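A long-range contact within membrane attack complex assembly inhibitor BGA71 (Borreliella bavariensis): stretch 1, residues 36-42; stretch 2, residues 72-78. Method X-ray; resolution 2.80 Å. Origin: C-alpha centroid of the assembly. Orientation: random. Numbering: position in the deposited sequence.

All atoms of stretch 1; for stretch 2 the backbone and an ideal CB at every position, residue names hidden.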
# COMPACT_ATOMS: atom_id res chain seq x y z
N ALA A 36 -16.60 -4.74 12.64
CA ALA A 36 -16.62 -5.96 13.44
C ALA A 36 -17.97 -6.17 14.12
O ALA A 36 -18.35 -7.29 14.43
CB ALA A 36 -15.49 -5.96 14.46
N GLN A 37 -18.69 -5.08 14.30
CA GLN A 37 -19.98 -5.07 14.95
C GLN A 37 -21.19 -5.36 14.02
O GLN A 37 -22.32 -4.98 14.32
CB GLN A 37 -20.14 -3.68 15.64
CG GLN A 37 -19.08 -3.43 16.77
CD GLN A 37 -19.44 -4.23 17.97
OE1 GLN A 37 -18.78 -5.22 18.40
NE2 GLN A 37 -20.53 -3.82 18.54
N GLY A 38 -20.94 -5.98 12.86
CA GLY A 38 -22.04 -6.48 12.00
C GLY A 38 -22.77 -5.49 11.09
O GLY A 38 -23.63 -5.88 10.33
N ILE A 39 -22.44 -4.20 11.18
CA ILE A 39 -22.90 -3.20 10.19
C ILE A 39 -22.29 -3.58 8.83
O ILE A 39 -21.07 -3.57 8.70
CB ILE A 39 -22.45 -1.78 10.62
CG1 ILE A 39 -22.93 -0.64 9.72
CG2 ILE A 39 -20.94 -1.66 10.68
CD1 ILE A 39 -23.01 0.66 10.52
N ASN A 40 -23.12 -3.96 7.86
CA ASN A 40 -22.59 -4.45 6.58
C ASN A 40 -22.85 -3.34 5.60
O ASN A 40 -23.85 -3.33 4.85
CB ASN A 40 -23.15 -5.82 6.11
CG ASN A 40 -22.19 -6.61 5.18
OD1 ASN A 40 -21.39 -6.05 4.46
ND2 ASN A 40 -22.29 -7.95 5.22
N PHE A 41 -22.01 -2.33 5.68
CA PHE A 41 -22.27 -1.05 5.02
C PHE A 41 -22.59 -1.22 3.55
O PHE A 41 -23.50 -0.58 3.03
CB PHE A 41 -21.09 -0.09 5.26
CG PHE A 41 -21.20 1.21 4.53
CD1 PHE A 41 -22.35 2.01 4.62
CD2 PHE A 41 -20.16 1.63 3.72
CE1 PHE A 41 -22.46 3.19 3.91
CE2 PHE A 41 -20.26 2.82 3.00
CZ PHE A 41 -21.42 3.60 3.08
N LEU A 42 -21.88 -2.08 2.87
CA LEU A 42 -22.06 -2.21 1.45
C LEU A 42 -22.66 -3.55 1.08
O LEU A 42 -22.52 -4.00 -0.05
CB LEU A 42 -20.72 -2.02 0.72
CG LEU A 42 -20.08 -0.63 0.85
CD1 LEU A 42 -18.67 -0.66 0.35
CD2 LEU A 42 -20.84 0.42 0.08
N UNK A 72 -18.68 7.52 12.90
CA UNK A 72 -19.99 7.50 13.61
C UNK A 72 -20.96 6.55 12.94
O UNK A 72 -21.53 6.84 11.90
CB UNK A 72 -20.60 8.90 13.66
N UNK A 73 -21.10 5.38 13.53
CA UNK A 73 -21.99 4.34 13.04
C UNK A 73 -23.35 4.87 12.60
O UNK A 73 -23.91 4.43 11.58
CB UNK A 73 -22.18 3.28 14.12
N UNK A 74 -23.90 5.80 13.33
CA UNK A 74 -25.21 6.30 13.01
C UNK A 74 -25.27 6.97 11.63
O UNK A 74 -26.06 6.61 10.77
CB UNK A 74 -25.65 7.29 14.09
N UNK A 75 -24.36 7.89 11.45
CA UNK A 75 -24.16 8.54 10.18
C UNK A 75 -23.91 7.57 9.01
O UNK A 75 -24.47 7.75 7.92
CB UNK A 75 -22.98 9.51 10.30
N UNK A 76 -23.11 6.54 9.24
CA UNK A 76 -22.82 5.58 8.22
C UNK A 76 -24.08 4.83 7.87
O UNK A 76 -24.27 4.41 6.72
CB UNK A 76 -21.71 4.62 8.67
N UNK A 77 -24.87 4.53 8.88
CA UNK A 77 -26.12 3.81 8.65
C UNK A 77 -27.09 4.63 7.83
O UNK A 77 -27.79 4.10 7.00
CB UNK A 77 -26.77 3.42 9.98
N UNK A 78 -27.13 5.91 8.09
CA UNK A 78 -27.99 6.82 7.32
C UNK A 78 -27.59 6.85 5.86
O UNK A 78 -28.46 6.84 4.96
CB UNK A 78 -27.93 8.23 7.90

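Stretch 1 is an irregular segment with no regular helix or strand, and what it offers the second stretch is mostly apolar: the extended side chain of Ile39 (t, t), the ring of Phe41, and, off to one side, the amide of Gln37. Stretch 2 becomes helical after its first position, so its side chains fan out around an axis and only some of them can meet these groups.

Position 72 stands just before the helix, and its ideal CB has nothing of stretch 1 within 5.5 Å. Stretch 1 therefore sets no condition here. The location is an N-cap, where Ser, Thr, Asp and Asn are common because they can serve the free amides of the first turn. The deposited residue, Glu72, is less typical: its side chain makes no bond to those amides and stays clear of stretch 1. Its backbone O accepts a hydrogen bond from the N of position 76 (3.1 Å).

At position 73 CA-to-CB points sideways, yet the ideal CB lies 4.5 Å from Ile39 CD1, and beyond it there is room leading to Gln37. A long side chain with an apolar stem and a polar end would suit, so lysine, arginine and glutamine are all plausible. It is Lys73. Its CG lies 4.3 Å from Ile39 CD1, and the chain then runs on until NZ comes within 4.5 Å of Gln37 NE2; both are nitrogens, so this is proximity without an evident attraction.

Positions 74 and 75 have nothing of stretch 1 near their ideal CBs, and at 74 the CB points away. Many helix-compatible residues would serve. They are Gln74 and Lys75, the latter with its NZ hydrogen-bonded elsewhere in the structure.

Position 76 is the most telling. Its CB points toward stretch 1, 4.6 Å from Ile39 CD1 and 4.9 Å from Phe41 CD1, with no charge or polar side-chain group of these two residues to answer. A medium-sized apolar residue is called for: isoleucine, valine, leucine or perhaps methionine. Ile76 is found, and its CG2 reaches both neighbours, 3.5 Å from Phe41 CD1 and 4.1 Å from Ile39 CD1. The methyl approaches the ring obliquely, and one branch thus joins the two apolar side chains.

At position 77 CA-to-CB points away, but the ideal CB is still only 4.7 Å from Ile39 CD1. A short side chain that can bend back would fit, polar or apolar, and a polar one can also sit by the carbonyl of the preceding turn, Lys73 O. The residue is Asn77; despite the direction of its CB, the end of its side chain comes back to Ile39. Its amide is probably turned over in the model, so the identity of the atom nearest the methyl is left open.

Position 78 points away into space free of stretch 1, where a small polar residue is as welcome as many others. Thr78 turns inward to its own helix, OG1 donating to Gln74 O at 2.9 Å.

Stretch 2 (72-78) EKQKINT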
# COMPACT_ATOMS: atom_id res chain seq x y z
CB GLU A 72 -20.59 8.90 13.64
CG GLU A 72 -19.91 9.83 14.62
CD GLU A 72 -20.52 11.21 14.61
OE1 GLU A 72 -21.76 11.35 14.76
OE2 GLU A 72 -19.75 12.21 14.47
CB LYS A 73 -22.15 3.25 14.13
CG LYS A 73 -21.09 2.14 14.08
CD LYS A 73 -21.22 0.98 15.08
CE LYS A 73 -21.43 1.43 16.53
NZ LYS A 73 -21.84 0.28 17.37
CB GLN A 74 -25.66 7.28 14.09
CG GLN A 74 -27.13 7.44 14.03
CD GLN A 74 -27.77 7.78 15.28
OE1 GLN A 74 -27.20 7.64 16.38
NE2 GLN A 74 -29.05 8.13 15.15
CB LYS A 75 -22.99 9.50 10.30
CG LYS A 75 -23.30 10.67 11.23
CD LYS A 75 -22.15 11.64 11.28
CE LYS A 75 -22.55 12.91 12.00
NZ LYS A 75 -21.97 14.10 11.31
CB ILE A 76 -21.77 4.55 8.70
CG1 ILE A 76 -20.40 5.20 8.85
CG2 ILE A 76 -21.64 3.36 7.75
CD1 ILE A 76 -19.46 4.41 9.74
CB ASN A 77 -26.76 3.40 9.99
CG ASN A 77 -26.15 2.16 10.59
OD1 ASN A 77 -25.80 2.19 11.77
ND2 ASN A 77 -26.03 1.08 9.84
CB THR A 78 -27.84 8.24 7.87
OG1 THR A 78 -28.00 8.17 9.31
CG2 THR A 78 -28.85 9.16 7.31
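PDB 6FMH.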